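Local coordinates for protein phosphoribosylaminoimidazole-succinocarboxamide synthase (Thermotoga maritima, PDB 1KUT) that catalyses the ATP-dependent joining of L-aspartate to 5-amino-1-(5-phosphoribosyl)imidazole-4-carboxylate in de novo purine biosynthesis, giving SAICAR, ADP and phosphate, at residues K6-K11 with L183-S188; L19-D24 with I42-T47; V64-I67 with T71-V74. All coordinates share one frame; numbering follows the deposited sequence.

Interaction 1: K6-K11 with L183-S188; sequences KTKIVK and LGDEIS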
ATOM      1  N   LYS B   6     -14.189  11.695 -15.268  1.00 41.99           N
ATOM      2  CA  LYS B   6     -14.025  13.069 -14.790  1.00 40.65           C
ATOM      3  C   LYS B   6     -13.444  14.093 -15.772  1.00 39.87           C
ATOM      4  O   LYS B   6     -13.843  15.261 -15.737  1.00 39.85           O
ATOM      5  CB  LYS B   6     -13.201  13.077 -13.490  1.00 40.86           C
ATOM      6  N   THR B   7     -12.511  13.683 -16.637  1.00 38.53           N
ATOM      7  CA  THR B   7     -11.914  14.626 -17.590  1.00 37.23           C
ATOM      8  C   THR B   7     -12.126  14.251 -19.049  1.00 36.40           C
ATOM      9  O   THR B   7     -11.768  15.008 -19.966  1.00 35.89           O
ATOM     10  CB  THR B   7     -10.395  14.782 -17.375  1.00 37.38           C
ATOM     11  OG1 THR B   7      -9.708  13.623 -17.868  1.00 36.97           O
ATOM     12  CG2 THR B   7     -10.090  14.960 -15.900  1.00 37.59           C
ATOM     13  N   LYS B   8     -12.695  13.077 -19.272  1.00 35.44           N
ATOM     14  CA  LYS B   8     -12.932  12.645 -20.633  1.00 34.81           C
ATOM     15  C   LYS B   8     -14.081  11.664 -20.717  1.00 34.59           C
ATOM     16  O   LYS B   8     -14.485  11.064 -19.712  1.00 34.16           O
ATOM     17  CB  LYS B   8     -11.652  12.042 -21.230  1.00 34.17           C
ATOM     18  CG  LYS B   8     -10.946  11.090 -20.312  1.00 33.63           C
ATOM     19  CD  LYS B   8      -9.545  10.812 -20.807  1.00 33.11           C
ATOM     20  CE  LYS B   8      -8.729  10.148 -19.721  1.00 32.34           C
ATOM     21  NZ  LYS B   8      -8.597  11.015 -18.523  1.00 31.76           N
ATOM     22  N   ILE B   9     -14.603  11.530 -21.933  1.00 34.39           N
ATOM     23  CA  ILE B   9     -15.716  10.648 -22.229  1.00 34.65           C
ATOM     24  C   ILE B   9     -15.248   9.629 -23.265  1.00 34.96           C
ATOM     25  O   ILE B   9     -14.612   9.986 -24.266  1.00 34.54           O
ATOM     26  CB  ILE B   9     -16.886  11.452 -22.837  1.00 34.70           C
ATOM     27  CG1 ILE B   9     -17.202  12.660 -21.958  1.00 34.63           C
ATOM     28  CG2 ILE B   9     -18.117  10.582 -22.963  1.00 34.75           C
ATOM     29  CD1 ILE B   9     -18.095  13.686 -22.627  1.00 34.46           C
ATOM     30  N   VAL B  10     -15.549   8.359 -23.032  1.00 35.31           N
ATOM     31  CA  VAL B  10     -15.166   7.339 -23.989  1.00 36.13           C
ATOM     32  C   VAL B  10     -16.414   6.815 -24.693  1.00 36.83           C
ATOM     33  O   VAL B  10     -17.449   6.572 -24.071  1.00 36.88           O
ATOM     34  CB  VAL B  10     -14.424   6.166 -23.308  1.00 36.12           C
ATOM     35  CG1 VAL B  10     -15.388   5.346 -22.482  1.00 36.45           C
ATOM     36  CG2 VAL B  10     -13.757   5.301 -24.353  1.00 35.93           C
ATOM     37  N   LYS B  11     -16.317   6.659 -26.003  1.00 37.73           N
ATOM     38  CA  LYS B  11     -17.429   6.158 -26.784  1.00 38.63           C
ATOM     39  C   LYS B  11     -16.946   5.078 -27.735  1.00 39.24           C
ATOM     40  O   LYS B  11     -16.152   5.333 -28.644  1.00 39.23           O
ATOM     41  CB  LYS B  11     -18.087   7.298 -27.558  1.00 38.84           C
ATOM     42  CG  LYS B  11     -18.998   8.161 -26.702  1.00 39.49           C
ATOM     43  CD  LYS B  11     -19.316   9.484 -27.390  1.00 39.94           C
ATOM     44  CE  LYS B  11     -20.562  10.126 -26.796  1.00 40.31           C
ATOM     45  NZ  LYS B  11     -21.810   9.369 -27.151  1.00 40.51           N
ATOM     46  N   LEU B 183      -1.012   0.713 -22.372  1.00 19.66           N
ATOM     47  CA  LEU B 183      -1.187   1.977 -21.680  1.00 18.97           C
ATOM     48  C   LEU B 183      -2.469   2.628 -22.189  1.00 19.02           C
ATOM     49  O   LEU B 183      -2.634   2.849 -23.384  1.00 18.68           O
ATOM     50  CB  LEU B 183       0.000   2.909 -21.952  1.00 18.44           C
ATOM     51  CG  LEU B 183      -0.109   4.270 -21.239  1.00 18.54           C
ATOM     52  CD1 LEU B 183       0.277   4.107 -19.771  1.00 18.12           C
ATOM     53  CD2 LEU B 183       0.792   5.297 -21.909  1.00 18.28           C
ATOM     54  N   GLY B 184      -3.390   2.909 -21.279  1.00 19.50           N
ATOM     55  CA  GLY B 184      -4.623   3.560 -21.673  1.00 19.78           C
ATOM     56  C   GLY B 184      -4.597   4.981 -21.150  1.00 19.92           C
ATOM     57  O   GLY B 184      -3.542   5.617 -21.080  1.00 20.43           O
ATOM     58  N   ASP B 185      -5.766   5.468 -20.773  1.00 20.33           N
ATOM     59  CA  ASP B 185      -5.947   6.802 -20.230  1.00 20.68           C
ATOM     60  C   ASP B 185      -5.263   7.910 -21.012  1.00 20.55           C
ATOM     61  O   ASP B 185      -5.409   7.981 -22.230  1.00 21.64           O
ATOM     62  CB  ASP B 185      -5.503   6.843 -18.772  1.00 21.75           C
ATOM     63  CG  ASP B 185      -6.239   7.918 -17.979  1.00 22.50           C
ATOM     64  OD1 ASP B 185      -7.486   7.909 -18.006  1.00 23.28           O
ATOM     65  OD2 ASP B 185      -5.586   8.765 -17.337  1.00 22.60           O
ATOM     66  N   GLU B 186      -4.519   8.774 -20.331  1.00 19.89           N
ATOM     67  CA  GLU B 186      -3.867   9.895 -21.001  1.00 19.59           C
ATOM     68  C   GLU B 186      -2.472  10.210 -20.451  1.00 18.96           C
ATOM     69  O   GLU B 186      -1.929   9.469 -19.622  1.00 18.57           O
ATOM     70  CB  GLU B 186      -4.753  11.140 -20.879  1.00 20.55           C
ATOM     71  CG  GLU B 186      -4.854  11.726 -19.454  1.00 23.40           C
ATOM     72  CD  GLU B 186      -5.756  12.970 -19.366  1.00 24.95           C
ATOM     73  OE1 GLU B 186      -6.999  12.823 -19.271  1.00 26.56           O
ATOM     74  OE2 GLU B 186      -5.224  14.102 -19.406  1.00 26.02           O
ATOM     75  N   ILE B 187      -1.900  11.311 -20.931  1.00 17.94           N
ATOM     76  CA  ILE B 187      -0.595  11.763 -20.486  1.00 17.76           C
ATOM     77  C   ILE B 187      -0.549  13.275 -20.640  1.00 18.34           C
ATOM     78  O   ILE B 187      -0.181  13.795 -21.695  1.00 18.32           O
ATOM     79  CB  ILE B 187       0.555  11.158 -21.309  1.00 16.75           C
ATOM     80  CG1 ILE B 187       0.510   9.634 -21.277  1.00 16.59           C
ATOM     81  CG2 ILE B 187       1.868  11.581 -20.705  1.00 17.43           C
ATOM     82  CD1 ILE B 187       1.663   8.988 -22.040  1.00 16.01           C
ATOM     83  N   SER B 188      -0.913  13.991 -19.581  1.00 19.15           N
ATOM     84  CA  SER B 188      -0.916  15.444 -19.643  1.00 20.00           C
ATOM     85  C   SER B 188      -0.672  16.001 -18.261  1.00 20.26           C
ATOM     86  O   SER B 188      -0.472  15.243 -17.317  1.00 19.89           O
ATOM     87  CB  SER B 188      -2.272  15.928 -20.150  1.00 20.37           C
ATOM     88  OG  SER B 188      -3.285  15.601 -19.203  1.00 20.55           O
TER
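Lys8 meets Asp185 and Glu186 in a salt-bridge network that ties strand 8-13 of the five-stranded antiparallel sheet to the loop between strands 181-183 and 192-196. The ammonium NZ is the hub. It donates to Glu186 OE1 at 2.5 Å, arriving on the anti lone pair, the one turned away from OE2, and forms a second salt bridge to Asp185 OD1 at 3.3 Å. The lysine chain crosses the Asp185 side chain at about a right angle, and its methylene CE lies beside the same OD1 oxygen. A further bond steadies the hub within its own segment, since NZ also donates to Thr7 OG1 at 2.9 Å. Lys8 reaches this place because its chain runs extended from CG and turns only at the last torsion (chi4 -61°), which swings NZ back toward Thr7. Three oxygens from three residues gather at one ammonium group, which probably offsets the mutual repulsion of the adjacent carboxylates. Glu186 OE2 accepts from Ser188 OG, a contact modelled as very short. Farther out, Phe21 of strand 16-21 touches both Lys8 and Glu186, while Asp185 OD2 has a long, weak ion pair with Lys170. The loop is pinned through its backbone: Ile187 N donates to Thr47 OG1, on helix 39-55.

Interaction 2: L19-D24 with I42-T47; sequences LEFKDD and ICAETT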
ATOM      1  N   LEU B  19     -12.135   8.743 -27.647  1.00 31.25           N
ATOM      2  CA  LEU B  19     -11.916   9.303 -26.330  1.00 31.28           C
ATOM      3  C   LEU B  19     -11.924  10.819 -26.465  1.00 31.44           C
ATOM      4  O   LEU B  19     -10.994  11.420 -27.031  1.00 31.53           O
ATOM      5  CB  LEU B  19     -10.576   8.809 -25.776  1.00 30.91           C
ATOM      6  CG  LEU B  19     -10.139   9.271 -24.382  1.00 30.94           C
ATOM      7  CD1 LEU B  19     -11.183   8.884 -23.345  1.00 30.62           C
ATOM      8  CD2 LEU B  19      -8.794   8.619 -24.048  1.00 30.81           C
ATOM      9  N   GLU B  20     -12.990  11.434 -25.971  1.00 31.46           N
ATOM     10  CA  GLU B  20     -13.106  12.880 -26.041  1.00 32.03           C
ATOM     11  C   GLU B  20     -12.692  13.530 -24.741  1.00 31.76           C
ATOM     12  O   GLU B  20     -13.200  13.197 -23.674  1.00 31.11           O
ATOM     13  CB  GLU B  20     -14.532  13.298 -26.359  1.00 32.83           C
ATOM     14  CG  GLU B  20     -14.702  14.795 -26.372  1.00 34.13           C
ATOM     15  CD  GLU B  20     -16.112  15.204 -26.691  1.00 35.13           C
ATOM     16  OE1 GLU B  20     -16.390  16.424 -26.691  1.00 35.76           O
ATOM     17  OE2 GLU B  20     -16.945  14.300 -26.944  1.00 35.82           O
ATOM     18  N   PHE B  21     -11.779  14.481 -24.838  1.00 31.90           N
ATOM     19  CA  PHE B  21     -11.310  15.162 -23.652  1.00 32.20           C
ATOM     20  C   PHE B  21     -12.206  16.345 -23.325  1.00 32.75           C
ATOM     21  O   PHE B  21     -12.501  17.157 -24.190  1.00 32.70           O
ATOM     22  CB  PHE B  21      -9.860  15.607 -23.859  1.00 31.47           C
ATOM     23  CG  PHE B  21      -8.863  14.470 -23.800  1.00 30.91           C
ATOM     24  CD1 PHE B  21      -8.971  13.386 -24.668  1.00 30.62           C
ATOM     25  CD2 PHE B  21      -7.829  14.477 -22.867  1.00 30.17           C
ATOM     26  CE1 PHE B  21      -8.065  12.330 -24.604  1.00 30.24           C
ATOM     27  CE2 PHE B  21      -6.926  13.426 -22.802  1.00 29.90           C
ATOM     28  CZ  PHE B  21      -7.044  12.353 -23.670  1.00 29.82           C
ATOM     29  N   LYS B  22     -12.656  16.413 -22.076  1.00 33.95           N
ATOM     30  CA  LYS B  22     -13.510  17.506 -21.624  1.00 35.54           C
ATOM     31  C   LYS B  22     -12.644  18.658 -21.120  1.00 36.65           C
ATOM     32  O   LYS B  22     -11.420  18.541 -21.076  1.00 36.43           O
ATOM     33  CB  LYS B  22     -14.450  17.031 -20.513  1.00 35.41           C
ATOM     34  CG  LYS B  22     -15.545  16.075 -20.989  1.00 35.91           C
ATOM     35  CD  LYS B  22     -16.546  15.755 -19.877  1.00 35.63           C
ATOM     36  CE  LYS B  22     -15.926  14.885 -18.789  1.00 36.12           C
ATOM     37  NZ  LYS B  22     -16.913  14.551 -17.702  1.00 36.37           N
ATOM     38  N   ASP B  23     -13.277  19.764 -20.733  1.00 38.39           N
ATOM     39  CA  ASP B  23     -12.546  20.937 -20.252  1.00 40.05           C
ATOM     40  C   ASP B  23     -12.596  21.105 -18.733  1.00 41.07           C
ATOM     41  O   ASP B  23     -12.132  22.116 -18.203  1.00 40.97           O
ATOM     42  CB  ASP B  23     -13.104  22.197 -20.915  1.00 40.25           C
ATOM     43  CG  ASP B  23     -13.037  22.140 -22.424  1.00 40.77           C
ATOM     44  OD1 ASP B  23     -13.809  22.864 -23.079  1.00 41.01           O
ATOM     45  OD2 ASP B  23     -12.207  21.381 -22.962  1.00 41.59           O
ATOM     46  N   ASP B  24     -13.150  20.109 -18.045  1.00 42.53           N
ATOM     47  CA  ASP B  24     -13.286  20.118 -16.585  1.00 44.23           C
ATOM     48  C   ASP B  24     -11.959  20.061 -15.815  1.00 45.26           C
ATOM     49  O   ASP B  24     -10.899  19.789 -16.386  1.00 45.39           O
ATOM     50  CB  ASP B  24     -14.147  18.932 -16.141  1.00 44.47           C
ATOM     51  CG  ASP B  24     -15.438  18.811 -16.936  1.00 45.22           C
ATOM     52  OD1 ASP B  24     -16.139  17.786 -16.778  1.00 45.63           O
ATOM     53  OD2 ASP B  24     -15.756  19.738 -17.715  1.00 45.61           O
ATOM     54  N   ILE B  42      -6.094  20.762 -25.464  1.00 25.15           N
ATOM     55  CA  ILE B  42      -4.699  20.841 -25.065  1.00 24.63           C
ATOM     56  C   ILE B  42      -4.211  19.479 -24.581  1.00 24.04           C
ATOM     57  O   ILE B  42      -3.179  18.991 -25.026  1.00 23.35           O
ATOM     58  CB  ILE B  42      -4.524  21.914 -23.942  1.00 24.63           C
ATOM     59  CG1 ILE B  42      -4.408  23.301 -24.587  1.00 24.98           C
ATOM     60  CG2 ILE B  42      -3.327  21.596 -23.064  1.00 24.56           C
ATOM     61  CD1 ILE B  42      -4.278  24.443 -23.602  1.00 24.71           C
ATOM     62  N   CYS B  43      -4.972  18.863 -23.683  1.00 23.49           N
ATOM     63  CA  CYS B  43      -4.590  17.567 -23.134  1.00 23.13           C
ATOM     64  C   CYS B  43      -4.655  16.451 -24.183  1.00 22.42           C
ATOM     65  O   CYS B  43      -3.786  15.581 -24.227  1.00 22.47           O
ATOM     66  CB  CYS B  43      -5.470  17.240 -21.918  1.00 23.32           C
ATOM     67  SG  CYS B  43      -5.079  18.266 -20.430  1.00 25.50           S
ATOM     68  N   ALA B  44      -5.671  16.489 -25.037  1.00 21.69           N
ATOM     69  CA  ALA B  44      -5.811  15.485 -26.077  1.00 21.21           C
ATOM     70  C   ALA B  44      -4.562  15.496 -26.938  1.00 20.97           C
ATOM     71  O   ALA B  44      -3.957  14.453 -27.184  1.00 21.11           O
ATOM     72  CB  ALA B  44      -7.053  15.770 -26.939  1.00 20.87           C
ATOM     73  N   GLU B  45      -4.154  16.678 -27.382  1.00 20.48           N
ATOM     74  CA  GLU B  45      -2.970  16.761 -28.229  1.00 20.20           C
ATOM     75  C   GLU B  45      -1.642  16.421 -27.544  1.00 19.53           C
ATOM     76  O   GLU B  45      -0.794  15.766 -28.147  1.00 19.14           O
ATOM     77  CB  GLU B  45      -2.878  18.135 -28.887  1.00 20.42           C
ATOM     78  CG  GLU B  45      -1.698  18.276 -29.814  1.00 20.98           C
ATOM     79  CD  GLU B  45      -1.637  19.647 -30.460  1.00 22.58           C
ATOM     80  OE1 GLU B  45      -0.663  19.904 -31.212  1.00 22.23           O
ATOM     81  OE2 GLU B  45      -2.571  20.463 -30.212  1.00 23.16           O
ATOM     82  N   THR B  46      -1.424  16.846 -26.303  1.00 19.31           N
ATOM     83  CA  THR B  46      -0.151  16.490 -25.685  1.00 18.85           C
ATOM     84  C   THR B  46      -0.150  14.980 -25.404  1.00 17.86           C
ATOM     85  O   THR B  46       0.885  14.340 -25.460  1.00 17.43           O
ATOM     86  CB  THR B  46       0.167  17.345 -24.409  1.00 19.23           C
ATOM     87  OG1 THR B  46      -0.125  16.616 -23.219  1.00 20.16           O
ATOM     88  CG2 THR B  46      -0.622  18.635 -24.425  1.00 19.29           C
ATOM     89  N   THR B  47      -1.315  14.399 -25.154  1.00 17.35           N
ATOM     90  CA  THR B  47      -1.387  12.952 -24.940  1.00 16.76           C
ATOM     91  C   THR B  47      -0.955  12.239 -26.224  1.00 17.04           C
ATOM     92  O   THR B  47      -0.113  11.342 -26.189  1.00 17.37           O
ATOM     93  CB  THR B  47      -2.831  12.495 -24.597  1.00 16.37           C
ATOM     94  OG1 THR B  47      -3.218  13.056 -23.341  1.00 15.14           O
ATOM     95  CG2 THR B  47      -2.920  10.966 -24.509  1.00 15.62           C
TER
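Helix-on-sheet packing sets Phe21, at the end of strand 16-21, against Cys43, Ala44 and Thr47 of helix 39-55, which lies over one face of the five-stranded antiparallel sheet. The axes of the short segments 19-21 and 42-47 approach to 8.4 Å, with their N-to-C directions 128° apart. Phe21 offers its ring flat to the helix: Ala44 CA stands 3.8 Å from the ring centroid and 5° off the normal, a CH-pi contact made by the backbone itself. The small side chain of Ala44 probably permits so close an approach; its CB rests 3.8 Å from Phe21 CD1. From the same side of the ring Cys43 CB comes obliquely to CD2, and Thr47 OG1 obliquely to CE2 and CZ. With CG anti to its own carbonyl carbon (chi1 -74°), Phe21 brings the plane under the helical turn, while Leu19 O lies in the ring plane at its edge. Leu72 and Glu186 also touch the aromatic. The Thr47 hydroxyl is well occupied, since it takes a bond from Ile187 N and donates to Cys43 O. That carbonyl is gripped from opposite faces of its plane, by Thr47 N at 2.9 Å and by Thr47 OG1 at 2.7 Å.

Interaction 3: V64-I67 with T71-V74; sequences VEYI and TLKV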
ATOM      1  N   VAL B  64      -4.609   5.375 -31.566  1.00 20.46           N
ATOM      2  CA  VAL B  64      -4.558   5.018 -32.970  1.00 21.16           C
ATOM      3  C   VAL B  64      -4.205   6.309 -33.714  1.00 21.65           C
ATOM      4  O   VAL B  64      -3.309   6.309 -34.554  1.00 22.03           O
ATOM      5  CB  VAL B  64      -5.893   4.436 -33.480  1.00 21.52           C
ATOM      6  CG1 VAL B  64      -5.803   4.191 -35.011  1.00 20.57           C
ATOM      7  CG2 VAL B  64      -6.196   3.122 -32.738  1.00 20.39           C
ATOM      8  N   GLU B  65      -4.883   7.411 -33.388  1.00 21.91           N
ATOM      9  CA  GLU B  65      -4.583   8.696 -34.018  1.00 22.15           C
ATOM     10  C   GLU B  65      -5.281   9.853 -33.330  1.00 21.94           C
ATOM     11  O   GLU B  65      -6.244   9.653 -32.580  1.00 22.35           O
ATOM     12  CB  GLU B  65      -4.963   8.691 -35.512  1.00 23.32           C
ATOM     13  CG  GLU B  65      -6.451   8.651 -35.834  1.00 24.26           C
ATOM     14  CD  GLU B  65      -6.744   8.943 -37.321  1.00 26.31           C
ATOM     15  OE1 GLU B  65      -7.730   8.383 -37.865  1.00 26.44           O
ATOM     16  OE2 GLU B  65      -5.996   9.743 -37.945  1.00 26.36           O
ATOM     17  N   TYR B  66      -4.800  11.067 -33.584  1.00 21.37           N
ATOM     18  CA  TYR B  66      -5.387  12.262 -32.986  1.00 21.12           C
ATOM     19  C   TYR B  66      -6.409  12.874 -33.939  1.00 20.83           C
ATOM     20  O   TYR B  66      -6.117  13.091 -35.110  1.00 20.20           O
ATOM     21  CB  TYR B  66      -4.287  13.280 -32.653  1.00 21.10           C
ATOM     22  CG  TYR B  66      -4.775  14.651 -32.209  1.00 21.43           C
ATOM     23  CD1 TYR B  66      -5.776  14.792 -31.251  1.00 21.67           C
ATOM     24  CD2 TYR B  66      -4.199  15.814 -32.729  1.00 21.74           C
ATOM     25  CE1 TYR B  66      -6.191  16.062 -30.822  1.00 21.93           C
ATOM     26  CE2 TYR B  66      -4.596  17.074 -32.307  1.00 21.50           C
ATOM     27  CZ  TYR B  66      -5.589  17.195 -31.356  1.00 21.95           C
ATOM     28  OH  TYR B  66      -5.954  18.456 -30.922  1.00 22.37           O
ATOM     29  N   ILE B  67      -7.614  13.117 -33.425  1.00 20.88           N
ATOM     30  CA  ILE B  67      -8.699  13.705 -34.202  1.00 21.24           C
ATOM     31  C   ILE B  67      -8.982  15.070 -33.576  1.00 21.63           C
ATOM     32  O   ILE B  67      -9.801  15.193 -32.661  1.00 21.08           O
ATOM     33  CB  ILE B  67      -9.982  12.843 -34.140  1.00 20.85           C
ATOM     34  CG1 ILE B  67      -9.657  11.372 -34.429  1.00 21.11           C
ATOM     35  CG2 ILE B  67     -10.994  13.345 -35.151  1.00 21.11           C
ATOM     36  CD1 ILE B  67      -9.193  11.081 -35.844  1.00 21.49           C
ATOM     37  N   THR B  71     -10.277  14.905 -29.466  1.00 23.86           N
ATOM     38  CA  THR B  71     -10.638  13.496 -29.588  1.00 23.59           C
ATOM     39  C   THR B  71      -9.479  12.592 -29.991  1.00 22.96           C
ATOM     40  O   THR B  71      -8.643  12.964 -30.805  1.00 23.40           O
ATOM     41  CB  THR B  71     -11.768  13.320 -30.625  1.00 23.79           C
ATOM     42  OG1 THR B  71     -12.972  13.897 -30.105  1.00 24.90           O
ATOM     43  CG2 THR B  71     -12.007  11.847 -30.939  1.00 23.57           C
ATOM     44  N   LEU B  72      -9.439  11.397 -29.417  1.00 22.49           N
ATOM     45  CA  LEU B  72      -8.389  10.433 -29.731  1.00 22.07           C
ATOM     46  C   LEU B  72      -9.026   9.135 -30.208  1.00 22.24           C
ATOM     47  O   LEU B  72      -9.934   8.602 -29.558  1.00 22.10           O
ATOM     48  CB  LEU B  72      -7.547  10.135 -28.489  1.00 21.28           C
ATOM     49  CG  LEU B  72      -6.099  10.610 -28.445  1.00 21.21           C
ATOM     50  CD1 LEU B  72      -6.002  12.055 -28.846  1.00 21.09           C
ATOM     51  CD2 LEU B  72      -5.560  10.401 -27.051  1.00 21.17           C
ATOM     52  N   LYS B  73      -8.581   8.632 -31.351  1.00 21.91           N
ATOM     53  CA  LYS B  73      -9.124   7.374 -31.813  1.00 21.63           C
ATOM     54  C   LYS B  73      -8.256   6.327 -31.119  1.00 20.84           C
ATOM     55  O   LYS B  73      -7.036   6.266 -31.324  1.00 20.69           O
ATOM     56  CB  LYS B  73      -9.017   7.260 -33.330  1.00 22.15           C
ATOM     57  CG  LYS B  73      -9.669   6.011 -33.911  1.00 23.58           C
ATOM     58  CD  LYS B  73      -9.409   5.995 -35.407  1.00 24.99           C
ATOM     59  CE  LYS B  73      -9.385   4.589 -35.992  1.00 25.89           C
ATOM     60  NZ  LYS B  73      -8.764   4.623 -37.371  1.00 26.81           N
ATOM     61  N   VAL B  74      -8.885   5.516 -30.283  1.00 20.22           N
ATOM     62  CA  VAL B  74      -8.156   4.507 -29.534  1.00 20.57           C
ATOM     63  C   VAL B  74      -8.673   3.104 -29.779  1.00 20.98           C
ATOM     64  O   VAL B  74      -9.782   2.918 -30.271  1.00 21.01           O
ATOM     65  CB  VAL B  74      -8.233   4.781 -28.021  1.00 19.63           C
ATOM     66  CG1 VAL B  74      -7.562   6.104 -27.703  1.00 19.73           C
ATOM     67  CG2 VAL B  74      -9.686   4.805 -27.570  1.00 18.80           C
TER
HETATM   68  O   HOH W   1     -12.370  16.285 -31.506  1.00 36.04           O
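Val64 and Glu65 together face Lys73 in a classic beta bulge, within the antiparallel hairpin that strands 63-67 and 71-74 form at one margin of the five-stranded sheet. Backbone bonds define the register. Lys73 O accepts twice, from Val64 N at 2.6 Å, nearly along the C=O axis, and from Glu65 N at 3.2 Å, in the carbonyl plane on a lone pair; the return bond runs from Lys73 N to Glu65 O. Ile67 and Thr71 form the next hydrogen-bonded pair, with Ile67 N 2.8 Å from Thr71 O. Near the turn a water bridges the strands, donating to Ile67 O and bonded to Thr71 OG1 at 2.8 Å.

The apolar contacts divide between the two faces. Tyr66 and Leu72, a non-hydrogen-bonded pair, share the face covered by helix 39-55, where Tyr66 CD1 meets Leu72 CD1 at 3.7 Å; the phenol OH is bonded to Pro69 O. On the other face Ile67 CB lies against Thr71 CG2, and Lys73 passes obliquely across Val64 and Glu65, extended throughout (chi1 -175°), and its CE reaches Val64 CG1 at 3.7 Å.

The ion pair is long: Glu65 OE1 and Lys73 NZ form a salt bridge at 3.9 Å, and Lys73 also makes a cation-pi contact with Tyr16. With an alanine here in place of the lysine, Glu65 would probably lose its distant counter-charge, Tyr16 its cation, and Val64 CG1 the methylene chain lying against it. The carboxylate oxygen Glu65 OE1 also lies 3.8 Å from Lys73 CD.

All three contacts draw on the same five-stranded sheet, yet the chemistry shifts with position. Interaction 2 is the buried one, an aromatic ring under a helix with no hydrogen bond across it. Interaction 1, partly buried, relies on ion pairs to join the sheet to a loop far along the chain. Interaction 3, at the sheet's margin, depends on backbone bonds, one face under the helix and the other carrying charged chains. Interactions 1 and 2 meet where strands 8-13 and 16-21 pair, Ile9 O with Glu20 N. Strand 16-21 continues into interaction 3 through Leu19 O and Leu72 N, while helix 39-55 flanks interactions 2 and 3 and through Thr47 holds interaction 1's loop.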